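Local coordinates for HIAXHD3 (Humicola insolens, PDB 3ZXK), which hydrolyses alpha-L-arabinofuranosyl side chains as a family 43 glycoside hydrolase, a framework into which endo-xylanase activity has been engineered, at residues A[10-15]-A[275-280]; A[232-237]-A[288-293]; A[238-243]-A[264-269]; A[242-247]-A[465-470]. All blocks are in the same frame, centred on the assembly; numbering follows the deposited sequence.

Contact 1: A[10-15]-A[275-280]; sequences NPVLWE and PVVAPL
Asn10 reaches across to the backbone of Val277 and grips both of its polar groups. Its CB packs beside Pro240, and CG stands anti to the carbonyl carbon (chi1 -82°), 3.7 Å from Val277 N. Beyond CG the amide splits the work: OD1 accepts a hydrogen bond from Val277 N at 2.8 Å, nearly straight at 165°, while ND2 gives a hydrogen to Val277 O at 3.0 Å, that oxygen lying close to the plane of the amide. A carboxamide suits this place because it presents donor and acceptor together. Two such bonds fix its rotation, and ND2 also reaches Gly299 O. Residues 275-280 belong to the third strand of the last four-stranded blade of the five-bladed beta-propeller, the fold of family 43, and the loop 10-15 lies across the beginning of this piece. There Val12 N bonds to Pro275 O at 3.1 Å. Pro11, entered through a cis peptide, sets CB near Val276 CG1. Val12 straddles two residues: CG1 meets Val277 CG2 at 3.6 Å, the two side chains crossing at about a right angle, whereas CG2 leans on Pro275 CG at 3.9 Å. That ring carbon also touches Leu13 CB.

Contact 2: A[232-237]-A[288-293]; sequences TLVSRI and PEVVTD
Leu233 and Glu289 mark the closest approach of the two backbones, their CA atoms 6.0 Å apart; further on the chains diverge, with 9.4 Å between the CA atoms of Ile237 and Thr292. No direct hydrogen bond joins them. Leu233 and Val234 form a classic beta bulge, both facing Glu214, where the chain turns a corner in one propeller blade, while 288-290 is the outermost strand of the next. Two waters bridge the backbones. One donates to both Thr232 O and Pro288 O; the other donates to Leu233 O at 2.7 Å and accepts from Val290 N at 2.9 Å. Among the side chains, Leu233 CG is anti to the backbone N (chi1 -173°), and chi2 of 60° then sets CD1 3.7 Å from Pro288 O. Leu233 CD1 also lies 4.0 Å from Val290 CG2, the Leu233 and Val290 side chains crossing at about a right angle. The same Val290 CG2 meets Val234 CG1 at 3.9 Å, so a single methyl serves two branched aliphatic partners, residues suited to apolar packing between sheets. Farther along, Ile237 CD1 only brushes Thr292 CG2. These two segments thus meet by apolar packing and water bridges and are not paired as neighbouring strands.

Contact 3: A[238-243]-A[264-269]; sequences QGPLAN and AFMDAY. With AHR (alpha-L-arabinofuranose), chain C.
The arabinose-binding pocket rests on residues 264-269 of the propeller, and the loop 238-243 packs behind them through Pro240 and Leu241, which meet Met266 and Ala268. From the pocket side, Asp267 holds the alpha-L-arabinofuranose with both carboxylate oxygens: O3 of the sugar donates to OD1 at 2.6 Å and O5 donates to OD2 at 2.7 Å. A short, forked acid suits this place, since its two oxygens match O3 and the exocyclic O5, and the pair of bonds holds the carboxylate's rotation. Phe265 brings its edge to the same O3, which lies near the plane of the ring, 3.8 Å from CE1. His248 and Arg273 supply further hydrogen bonds to the sugar. Because consecutive residues of a beta strand point to opposite sides, Met266 turns from the sugar toward the loop. Its chain bends at both chi2 and chi3, and in the conformer described, one of two, SD lies 3.9 Å from Pro240 CD while CE sits near the carbonyl oxygens of Gly239 and Leu241. Flexible methionine can follow such an irregular surface, here shaped by the cis peptide before Pro240. Asp267 and Ala268 centre successive inverse gamma turns, and Ala268 CB lies in loose contact with Leu241 CD2, 4.4 Å away.

Contact 4: A[242-247]-A[465-470]; sequences ANAGFA and ITPAFG
The ring of Phe469 presents its edge to Gly245, whose N lies near the ring plane, 3.8 Å from CD2. Tyr269 meets the same ring with its own plane inclined to it, and the bound arabinofuranose also touches Phe469. This is part of the junction between the two domains of the enzyme: residues 242-247 form a loop of the family 43 beta-propeller, and 465-470 a loop of the concanavalin A-like beta-sandwich, which thereby contributes an aromatic residue to the sugar pocket. Phe469 CG is anti to the backbone N (chi1 -163°), and chi2 of 55° turns the ring so that CD2 nears Gly245 N. Glycine suits that position for two reasons: its phi is positive, and a CB there would come within 3.5 Å of Phe469 CD2. The direct polar link is the bond from Phe469 N to Asn243 O at 2.9 Å, bent to 136°, with the donor raised above the carbonyl plane. The same oxygen lies 3.1 Å from Pro467 CB, a close approach. Asn243 also has a positive phi, which asparagine tolerates better than most residues. Pro467, rigid and apolar, lays its CB against Ala244 CB as well, while its own carbonyl is engaged by Arg475. Two waters complete the seam. One accepts from Gly245 N and donates to Phe469 O, bridging the two backbones beside the ring; the other donates to Pro467 O at 2.8 Å and to Asn243 OD1 at 3.0 Å.

In the fold
Contacts 1, 2 and 3 all reach the last propeller blade. Strand 273-282 of contact 1 lies between strands 260-267 of contact 3 and 288-290 of contact 2: Val276 O lies 2.9 Å from Ala264 N, and Pro279 O 2.9 Å from Val291 N. The loop running from contact 2 through contact 3 into contact 4 leads from the fourth blade into the last and packs on the sandwich loop 465-470. Contacts 3 and 4, with centres about 5 Å apart, share Ala242 and Asn243 and are joined where Tyr269 O lies 2.8 Å from Ala468 N. Together they bring Asp267 and Phe469 to the arabinofuranose, whereas the side chains of Pro275 and Val234 stay about 12 Å and 11 Å from it.

Contact 1: A[10-15]-A[275-280]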
loop_
_atom_site.group_PDB
_atom_site.type_symbol
_atom_site.label_atom_id
_atom_site.label_comp_id
_atom_site.label_asym_id
_atom_site.label_seq_id
_atom_site.Cartn_x
_atom_site.Cartn_y
_atom_site.Cartn_z
ATOM N N ASN A 10 -11.646 -4.719 14.967
ATOM C CA ASN A 10 -10.755 -5.128 13.875
ATOM C C ASN A 10 -11.565 -5.407 12.587
ATOM O O ASN A 10 -12.700 -5.863 12.686
ATOM C CB ASN A 10 -9.998 -6.386 14.288
ATOM C CG ASN A 10 -8.788 -6.072 15.157
ATOM O OD1 ASN A 10 -7.946 -5.249 14.787
ATOM N ND2 ASN A 10 -8.685 -6.747 16.293
ATOM N N PRO A 11 -11.006 -5.126 11.384
ATOM C CA PRO A 11 -9.688 -4.546 11.156
ATOM C C PRO A 11 -9.650 -3.045 11.475
ATOM O O PRO A 11 -10.691 -2.359 11.456
ATOM C CB PRO A 11 -9.445 -4.815 9.672
ATOM C CG PRO A 11 -10.817 -4.738 9.080
ATOM C CD PRO A 11 -11.720 -5.371 10.109
ATOM N N VAL A 12 -8.457 -2.539 11.773
ATOM C CA VAL A 12 -8.368 -1.120 12.113
ATOM C C VAL A 12 -8.404 -0.204 10.887
ATOM O O VAL A 12 -8.849 0.936 10.981
ATOM C CB VAL A 12 -7.173 -0.806 13.038
ATOM C CG1 VAL A 12 -7.318 -1.583 14.328
ATOM C CG2 VAL A 12 -5.834 -1.124 12.362
ATOM N N LEU A 13 -7.992 -0.720 9.732
ATOM C CA LEU A 13 -8.003 0.057 8.493
ATOM C C LEU A 13 -8.294 -0.945 7.405
ATOM O O LEU A 13 -7.531 -1.895 7.228
ATOM C CB LEU A 13 -6.639 0.711 8.259
ATOM C CG LEU A 13 -6.493 1.488 6.936
ATOM C CD1 LEU A 13 -7.469 2.645 6.802
ATOM C CD2 LEU A 13 -5.061 1.965 6.749
ATOM N N TRP A 14 -9.396 -0.776 6.682
ATOM C CA TRP A 14 -9.759 -1.754 5.670
ATOM C C TRP A 14 -9.256 -1.326 4.323
ATOM O O TRP A 14 -10.038 -1.132 3.374
ATOM C CB TRP A 14 -11.261 -1.936 5.635
ATOM C CG TRP A 14 -11.651 -3.307 5.137
ATOM C CD1 TRP A 14 -11.185 -3.975 4.020
ATOM C CD2 TRP A 14 -12.626 -4.200 5.752
ATOM N NE1 TRP A 14 -11.797 -5.189 3.899
ATOM C CE2 TRP A 14 -12.672 -5.393 4.922
ATOM C CE3 TRP A 14 -13.449 -4.119 6.877
ATOM C CZ2 TRP A 14 -13.487 -6.469 5.234
ATOM C CZ3 TRP A 14 -14.266 -5.212 7.186
ATOM C CH2 TRP A 14 -14.292 -6.350 6.376
ATOM N N GLU A 15 -7.948 -1.147 4.230
ATOM C CA GLU A 15 -7.299 -0.742 2.976
ATOM C C GLU A 15 -5.974 -1.493 2.903
ATOM O O GLU A 15 -5.315 -1.721 3.930
ATOM C CB GLU A 15 -7.060 0.779 2.924
ATOM C CG GLU A 15 -8.332 1.630 2.773
ATOM C CD GLU A 15 -8.075 3.134 2.633
ATOM O OE1 GLU A 15 -6.966 3.490 2.193
ATOM O OE2 GLU A 15 -8.970 3.968 2.977
ATOM N N PRO A 275 -4.605 -4.385 8.170
ATOM C CA PRO A 275 -4.083 -4.559 9.521
ATOM C C PRO A 275 -5.127 -4.863 10.597
ATOM O O PRO A 275 -6.245 -4.328 10.564
ATOM C CB PRO A 275 -3.435 -3.196 9.832
ATOM C CG PRO A 275 -4.188 -2.216 8.984
ATOM C CD PRO A 275 -4.555 -2.974 7.723
ATOM N N VAL A 276 -4.717 -5.721 11.526
ATOM C CA VAL A 276 -5.503 -6.063 12.731
ATOM C C VAL A 276 -4.577 -5.875 13.939
ATOM O O VAL A 276 -3.361 -6.031 13.831
ATOM C CB VAL A 276 -6.069 -7.508 12.664
ATOM C CG1 VAL A 276 -7.083 -7.615 11.525
ATOM C CG2 VAL A 276 -4.960 -8.513 12.436
ATOM N N VAL A 277 -5.170 -5.543 15.090
ATOM C CA VAL A 277 -4.419 -5.188 16.309
ATOM C C VAL A 277 -4.903 -6.033 17.489
ATOM O O VAL A 277 -6.107 -6.230 17.667
ATOM C CB VAL A 277 -4.578 -3.678 16.633
ATOM C CG1 VAL A 277 -3.761 -3.298 17.865
ATOM C CG2 VAL A 277 -4.093 -2.833 15.449
ATOM N N ALA A 278 -3.954 -6.578 18.246
ATOM C CA ALA A 278 -4.245 -7.222 19.553
ATOM C C ALA A 278 -3.283 -6.737 20.655
ATOM O O ALA A 278 -2.138 -6.434 20.385
ATOM C CB ALA A 278 -4.181 -8.730 19.427
ATOM N N PRO A 279 -3.741 -6.711 21.904
ATOM C CA PRO A 279 -2.799 -6.451 22.989
ATOM C C PRO A 279 -1.830 -7.621 23.209
ATOM O O PRO A 279 -2.143 -8.788 22.887
ATOM C CB PRO A 279 -3.695 -6.306 24.222
ATOM C CG PRO A 279 -5.100 -6.386 23.719
ATOM C CD PRO A 279 -5.063 -7.105 22.407
ATOM N N LEU A 280 -0.645 -7.281 23.715
ATOM C CA LEU A 280 0.332 -8.243 24.216
ATOM C C LEU A 280 0.449 -8.195 25.729
ATOM O O LEU A 280 0.276 -7.154 26.326
ATOM C CB LEU A 280 1.703 -7.897 23.647
ATOM C CG LEU A 280 1.903 -8.096 22.160
ATOM C CD1 LEU A 280 3.257 -7.525 21.777
ATOM C CD2 LEU A 280 1.813 -9.565 21.768
#

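Contact 2: A[232-237]-A[288-293]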
loop_
_atom_site.group_PDB
_atom_site.type_symbol
_atom_site.label_atom_id
_atom_site.label_comp_id
_atom_site.label_asym_id
_atom_site.label_seq_id
_atom_site.Cartn_x
_atom_site.Cartn_y
_atom_site.Cartn_z
ATOM N N THR A 232 6.535 -19.361 19.694
ATOM C CA THR A 232 5.417 -18.988 18.842
ATOM C C THR A 232 4.713 -17.755 19.398
ATOM O O THR A 232 4.461 -17.657 20.603
ATOM C CB THR A 232 4.460 -20.168 18.735
ATOM O OG1 THR A 232 5.157 -21.243 18.085
ATOM C CG2 THR A 232 3.193 -19.789 17.936
ATOM N N LEU A 233 4.421 -16.797 18.538
ATOM C CA LEU A 233 3.544 -15.690 18.923
ATOM C C LEU A 233 2.102 -16.002 18.485
ATOM O O LEU A 233 1.150 -15.912 19.282
ATOM C CB LEU A 233 4.055 -14.375 18.316
ATOM C CG LEU A 233 3.361 -13.085 18.743
ATOM C CD1 LEU A 233 3.460 -12.863 20.247
ATOM C CD2 LEU A 233 3.975 -11.928 17.973
ATOM N N VAL A 234 1.930 -16.356 17.223
ATOM C CA VAL A 234 0.652 -16.900 16.768
ATOM C C VAL A 234 0.926 -18.011 15.781
ATOM O O VAL A 234 1.904 -17.966 15.022
ATOM C CB VAL A 234 -0.294 -15.878 16.089
ATOM C CG1 VAL A 234 -0.779 -14.801 17.056
ATOM C CG2 VAL A 234 0.313 -15.322 14.802
ATOM N N SER A 235 0.049 -19.002 15.754
ATOM C CA SER A 235 0.157 -20.023 14.711
ATOM C C SER A 235 -1.226 -20.490 14.365
ATOM O O SER A 235 -1.928 -21.084 15.213
ATOM C CB SER A 235 1.031 -21.188 15.163
ATOM O OG SER A 235 1.150 -22.156 14.128
ATOM N N ARG A 236 -1.629 -20.175 13.137
ATOM C CA ARG A 236 -2.951 -20.532 12.606
ATOM C C ARG A 236 -4.041 -20.094 13.585
ATOM O O ARG A 236 -4.991 -20.833 13.834
ATOM C CB ARG A 236 -3.027 -22.037 12.309
ATOM C CG ARG A 236 -1.970 -22.490 11.293
ATOM C CD ARG A 236 -2.112 -23.958 10.867
ATOM N NE ARG A 236 -3.311 -24.168 10.052
ATOM C CZ ARG A 236 -3.398 -23.934 8.747
ATOM N NH1 ARG A 236 -2.351 -23.464 8.069
ATOM N NH2 ARG A 236 -4.554 -24.156 8.118
ATOM N N ILE A 237 -3.884 -18.897 14.158
ATOM C CA ILE A 237 -4.909 -18.332 15.057
ATOM C C ILE A 237 -6.199 -18.019 14.274
ATOM O O ILE A 237 -6.146 -17.597 13.126
ATOM C CB ILE A 237 -4.394 -17.080 15.802
ATOM C CG1 ILE A 237 -5.214 -16.816 17.076
ATOM C CG2 ILE A 237 -4.331 -15.866 14.872
ATOM C CD1 ILE A 237 -4.602 -15.746 17.966
ATOM N N PRO A 288 6.844 -12.024 24.850
ATOM C CA PRO A 288 5.505 -11.462 24.623
ATOM C C PRO A 288 4.512 -12.539 24.198
ATOM O O PRO A 288 4.899 -13.513 23.550
ATOM C CB PRO A 288 5.725 -10.479 23.461
ATOM C CG PRO A 288 6.862 -11.081 22.679
ATOM C CD PRO A 288 7.740 -11.805 23.693
ATOM N N GLU A 289 3.254 -12.368 24.602
ATOM C CA GLU A 289 2.150 -13.262 24.196
ATOM C C GLU A 289 0.926 -12.460 23.794
ATOM O O GLU A 289 0.611 -11.445 24.427
ATOM C CB GLU A 289 1.769 -14.218 25.339
ATOM C CG GLU A 289 2.843 -15.251 25.647
ATOM C CD GLU A 289 2.506 -16.144 26.838
ATOM O OE1 GLU A 289 1.585 -15.794 27.627
ATOM O OE2 GLU A 289 3.173 -17.199 27.010
ATOM N N VAL A 290 0.219 -12.920 22.761
ATOM C CA VAL A 290 -1.022 -12.265 22.341
ATOM C C VAL A 290 -2.128 -12.520 23.365
ATOM O O VAL A 290 -2.324 -13.656 23.807
ATOM C CB VAL A 290 -1.435 -12.728 20.922
ATOM C CG1 VAL A 290 -2.860 -12.316 20.582
ATOM C CG2 VAL A 290 -0.457 -12.154 19.915
ATOM N N VAL A 291 -2.802 -11.443 23.771
ATOM C CA VAL A 291 -4.012 -11.546 24.570
ATOM C C VAL A 291 -5.169 -11.864 23.610
ATOM O O VAL A 291 -5.526 -11.052 22.763
ATOM C CB VAL A 291 -4.261 -10.220 25.320
ATOM C CG1 VAL A 291 -5.566 -10.260 26.114
ATOM C CG2 VAL A 291 -3.067 -9.888 26.225
ATOM N N THR A 292 -5.736 -13.063 23.756
ATOM C CA THR A 292 -6.832 -13.525 22.900
ATOM C C THR A 292 -8.188 -13.180 23.502
ATOM O O THR A 292 -8.259 -12.671 24.631
ATOM C CB THR A 292 -6.770 -15.055 22.711
ATOM O OG1 THR A 292 -6.994 -15.697 23.975
ATOM C CG2 THR A 292 -5.431 -15.495 22.128
ATOM N N ASP A 293 -9.264 -13.435 22.748
ATOM C CA ASP A 293 -10.606 -13.429 23.340
ATOM C C ASP A 293 -10.837 -14.679 24.189
ATOM O O ASP A 293 -9.954 -15.546 24.286
ATOM C CB ASP A 293 -11.725 -13.194 22.296
ATOM C CG ASP A 293 -11.945 -14.379 21.347
ATOM O OD1 ASP A 293 -11.434 -15.502 21.584
ATOM O OD2 ASP A 293 -12.668 -14.181 20.345
HETATM O O HOH W 1 5.663 -16.071 23.117
HETATM O O HOH W 2 1.149 -15.585 21.989
#

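Contact 3: A[238-243]-A[264-269]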
loop_
_atom_site.group_PDB
_atom_site.type_symbol
_atom_site.label_atom_id
_atom_site.label_comp_id
_atom_site.label_asym_id
_atom_site.label_seq_id
_atom_site.Cartn_x
_atom_site.Cartn_y
_atom_site.Cartn_z
ATOM N N GLN A 238 -7.354 -18.270 14.889
ATOM C CA GLN A 238 -8.636 -17.937 14.272
ATOM C C GLN A 238 -9.036 -16.496 14.588
ATOM O O GLN A 238 -8.695 -15.991 15.658
ATOM C CB GLN A 238 -9.726 -18.924 14.721
ATOM C CG GLN A 238 -9.527 -20.349 14.221
ATOM C CD GLN A 238 -9.659 -20.477 12.704
ATOM O OE1 GLN A 238 -10.537 -19.861 12.087
ATOM N NE2 GLN A 238 -8.790 -21.289 12.095
ATOM N N GLY A 239 -9.754 -15.852 13.663
ATOM C CA GLY A 239 -10.178 -14.448 13.811
ATOM C C GLY A 239 -9.088 -13.459 13.409
ATOM O O GLY A 239 -7.954 -13.835 13.176
ATOM N N PRO A 240 -9.425 -12.174 13.349
ATOM C CA PRO A 240 -10.721 -11.647 13.726
ATOM C C PRO A 240 -11.675 -11.465 12.544
ATOM O O PRO A 240 -12.749 -10.888 12.712
ATOM C CB PRO A 240 -10.350 -10.273 14.302
ATOM C CG PRO A 240 -9.218 -9.835 13.416
ATOM C CD PRO A 240 -8.415 -11.102 13.212
ATOM N N LEU A 241 -11.269 -11.917 11.359
ATOM C CA LEU A 241 -12.084 -11.751 10.162
ATOM C C LEU A 241 -12.147 -13.095 9.441
ATOM O O LEU A 241 -11.152 -13.830 9.431
ATOM C CB LEU A 241 -11.454 -10.664 9.275
ATOM C CG LEU A 241 -12.121 -10.008 8.068
ATOM C CD1 LEU A 241 -13.390 -9.263 8.461
ATOM C CD2 LEU A 241 -11.138 -9.035 7.426
ATOM N N ALA A 242 -13.308 -13.448 8.879
ATOM C CA ALA A 242 -13.430 -14.694 8.115
ATOM C C ALA A 242 -12.881 -14.541 6.691
ATOM O O ALA A 242 -12.873 -13.436 6.122
ATOM C CB ALA A 242 -14.890 -15.154 8.064
ATOM N N ASN A 243 -12.459 -15.659 6.097
ATOM C CA ASN A 243 -12.112 -15.716 4.662
ATOM C C ASN A 243 -11.011 -14.767 4.283
ATOM O O ASN A 243 -11.021 -14.221 3.190
ATOM C CB ASN A 243 -13.346 -15.504 3.758
ATOM C CG ASN A 243 -14.501 -16.365 4.167
ATOM O OD1 ASN A 243 -15.633 -15.888 4.358
ATOM N ND2 ASN A 243 -14.236 -17.633 4.314
ATOM N N ALA A 264 -0.713 -6.988 13.107
ATOM C CA ALA A 264 -0.437 -8.001 12.064
ATOM C C ALA A 264 -1.260 -7.658 10.832
ATOM O O ALA A 264 -2.006 -6.669 10.851
ATOM C CB ALA A 264 -0.782 -9.416 12.558
ATOM N N PHE A 265 -1.164 -8.430 9.747
ATOM C CA PHE A 265 -2.180 -8.235 8.722
ATOM C C PHE A 265 -2.808 -9.545 8.314
ATOM O O PHE A 265 -2.256 -10.633 8.586
ATOM C CB PHE A 265 -1.649 -7.462 7.475
ATOM C CG PHE A 265 -0.440 -8.084 6.853
ATOM C CD1 PHE A 265 -0.579 -9.140 5.946
ATOM C CD2 PHE A 265 0.842 -7.621 7.175
ATOM C CE1 PHE A 265 0.544 -9.726 5.366
ATOM C CE2 PHE A 265 1.951 -8.190 6.588
ATOM C CZ PHE A 265 1.809 -9.234 5.686
ATOM N N MET A 266 -3.975 -9.419 7.676
ATOM C CA MET A 266 -4.782 -10.525 7.162
ATOM C C MET A 266 -4.662 -10.568 5.639
ATOM O O MET A 266 -4.563 -9.503 5.007
ATOM C CB MET A 266 -6.263 -10.278 7.488
ATOM C CG MET A 266 -6.595 -10.081 8.961
ATOM S SD MET A 266 -6.271 -11.530 9.996
ATOM C CE MET A 266 -7.321 -12.794 9.267
ATOM N N ASP A 267 -4.761 -11.765 5.059
ATOM C CA ASP A 267 -4.877 -11.952 3.596
ATOM C C ASP A 267 -6.328 -11.774 3.101
ATOM O O ASP A 267 -6.985 -12.713 2.652
ATOM C CB ASP A 267 -4.267 -13.294 3.134
ATOM C CG ASP A 267 -2.737 -13.334 3.275
ATOM O OD1 ASP A 267 -2.092 -12.286 3.097
ATOM O OD2 ASP A 267 -2.179 -14.425 3.567
ATOM N N ALA A 268 -6.829 -10.547 3.190
ATOM C CA ALA A 268 -8.229 -10.252 2.923
ATOM C C ALA A 268 -8.507 -9.996 1.438
ATOM O O ALA A 268 -9.200 -9.035 1.090
ATOM C CB ALA A 268 -8.657 -9.059 3.771
ATOM N N TYR A 269 -7.978 -10.867 0.565
ATOM C CA TYR A 269 -8.257 -10.824 -0.866
ATOM C C TYR A 269 -9.760 -11.056 -1.069
ATOM O O TYR A 269 -10.371 -11.841 -0.320
ATOM C CB TYR A 269 -7.406 -11.856 -1.589
ATOM C CG TYR A 269 -5.947 -11.477 -1.495
ATOM C CD1 TYR A 269 -5.457 -10.385 -2.201
ATOM C CD2 TYR A 269 -5.069 -12.153 -0.645
ATOM C CE1 TYR A 269 -4.128 -9.992 -2.086
ATOM C CE2 TYR A 269 -3.741 -11.766 -0.538
ATOM C CZ TYR A 269 -3.275 -10.681 -1.271
ATOM O OH TYR A 269 -1.944 -10.292 -1.160
HETATM O O5 AHR C . -1.052 -15.817 1.564
HETATM C C5 AHR C . -0.648 -14.759 0.671
HETATM C C4 AHR C . 0.743 -14.213 1.010
HETATM O O4 AHR C . 1.720 -15.248 0.936
HETATM C C3 AHR C . 0.952 -13.671 2.420
HETATM O O3 AHR C . 0.483 -12.340 2.580
HETATM C C2 AHR C . 2.443 -13.708 2.618
HETATM O O2 AHR C . 2.797 -14.004 3.982
HETATM C C1 AHR C . 2.861 -14.854 1.719
#

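Contact 4: A[242-247]-A[465-470]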
loop_
_atom_site.group_PDB
_atom_site.type_symbol
_atom_site.label_atom_id
_atom_site.label_comp_id
_atom_site.label_asym_id
_atom_site.label_seq_id
_atom_site.Cartn_x
_atom_site.Cartn_y
_atom_site.Cartn_z
ATOM N N ALA A 242 -13.308 -13.448 8.879
ATOM C CA ALA A 242 -13.430 -14.694 8.115
ATOM C C ALA A 242 -12.881 -14.541 6.691
ATOM O O ALA A 242 -12.873 -13.436 6.122
ATOM C CB ALA A 242 -14.890 -15.154 8.064
ATOM N N ASN A 243 -12.459 -15.659 6.097
ATOM C CA ASN A 243 -12.112 -15.716 4.662
ATOM C C ASN A 243 -11.011 -14.767 4.283
ATOM O O ASN A 243 -11.021 -14.221 3.190
ATOM C CB ASN A 243 -13.346 -15.504 3.758
ATOM C CG ASN A 243 -14.501 -16.365 4.167
ATOM O OD1 ASN A 243 -15.633 -15.888 4.358
ATOM N ND2 ASN A 243 -14.236 -17.633 4.314
ATOM N N ALA A 244 -10.038 -14.621 5.192
ATOM C CA ALA A 244 -8.965 -13.626 5.030
ATOM C C ALA A 244 -7.632 -14.210 5.479
ATOM O O ALA A 244 -6.743 -13.515 5.966
ATOM C CB ALA A 244 -9.308 -12.354 5.799
ATOM N N GLY A 245 -7.479 -15.517 5.273
ATOM C CA GLY A 245 -6.273 -16.204 5.725
ATOM C C GLY A 245 -6.059 -16.056 7.218
ATOM O O GLY A 245 -7.017 -15.998 8.015
ATOM N N PHE A 246 -4.790 -15.942 7.589
ATOM C CA PHE A 246 -4.392 -15.852 8.978
ATOM C C PHE A 246 -3.644 -14.580 9.252
ATOM O O PHE A 246 -2.868 -14.108 8.405
ATOM C CB PHE A 246 -3.431 -16.991 9.322
ATOM C CG PHE A 246 -4.035 -18.333 9.191
ATOM C CD1 PHE A 246 -4.826 -18.837 10.222
ATOM C CD2 PHE A 246 -3.875 -19.078 8.027
ATOM C CE1 PHE A 246 -5.430 -20.089 10.105
ATOM C CE2 PHE A 246 -4.459 -20.343 7.914
ATOM C CZ PHE A 246 -5.247 -20.839 8.952
ATOM N N ALA A 247 -3.888 -14.034 10.437
ATOM C CA ALA A 247 -3.102 -12.922 10.983
ATOM C C ALA A 247 -1.649 -13.333 11.098
ATOM O O ALA A 247 -1.336 -14.355 11.718
ATOM C CB ALA A 247 -3.659 -12.515 12.355
ATOM N N ILE A 465 -15.279 -5.932 -2.088
ATOM C CA ILE A 465 -14.025 -6.578 -1.692
ATOM C C ILE A 465 -14.198 -7.406 -0.425
ATOM O O ILE A 465 -13.218 -7.699 0.274
ATOM C CB ILE A 465 -12.802 -5.614 -1.604
ATOM C CG1 ILE A 465 -13.053 -4.407 -0.674
ATOM C CG2 ILE A 465 -12.439 -5.153 -3.015
ATOM C CD1 ILE A 465 -11.795 -3.669 -0.228
ATOM N N THR A 466 -15.431 -7.793 -0.117
ATOM C CA THR A 466 -15.648 -8.675 1.041
ATOM C C THR A 466 -14.713 -9.891 0.921
ATOM O O THR A 466 -14.676 -10.510 -0.137
ATOM C CB THR A 466 -17.112 -9.163 1.090
ATOM O OG1 THR A 466 -17.989 -8.028 1.126
ATOM C CG2 THR A 466 -17.364 -10.030 2.332
ATOM N N PRO A 467 -13.908 -10.201 1.956
ATOM C CA PRO A 467 -12.901 -11.256 1.819
ATOM C C PRO A 467 -13.489 -12.579 1.316
ATOM O O PRO A 467 -14.580 -13.004 1.721
ATOM C CB PRO A 467 -12.310 -11.366 3.227
ATOM C CG PRO A 467 -12.432 -9.979 3.745
ATOM C CD PRO A 467 -13.758 -9.491 3.240
ATOM N N ALA A 468 -12.745 -13.205 0.418
ATOM C CA ALA A 468 -13.183 -14.489 -0.163
ATOM C C ALA A 468 -11.989 -15.416 -0.309
ATOM O O ALA A 468 -12.053 -16.394 -1.036
ATOM C CB ALA A 468 -13.895 -14.277 -1.498
ATOM N N PHE A 469 -10.916 -15.126 0.429
ATOM C CA PHE A 469 -9.679 -15.880 0.282
ATOM C C PHE A 469 -9.891 -17.303 0.788
ATOM O O PHE A 469 -10.447 -17.521 1.862
ATOM C CB PHE A 469 -8.580 -15.191 1.097
ATOM C CG PHE A 469 -7.183 -15.601 0.732
ATOM C CD1 PHE A 469 -6.714 -15.497 -0.589
ATOM C CD2 PHE A 469 -6.313 -16.013 1.720
ATOM C CE1 PHE A 469 -5.398 -15.833 -0.904
ATOM C CE2 PHE A 469 -5.003 -16.348 1.418
ATOM C CZ PHE A 469 -4.542 -16.255 0.107
ATOM N N GLY A 470 -9.453 -18.265 -0.016
ATOM C CA GLY A 470 -9.588 -19.686 0.337
ATOM C C GLY A 470 -10.972 -20.275 0.043
ATOM O O GLY A 470 -11.194 -21.464 0.267
HETATM O O HOH W 3 -16.013 -12.913 4.120
HETATM O O HOH W 4 -8.808 -17.768 4.174
#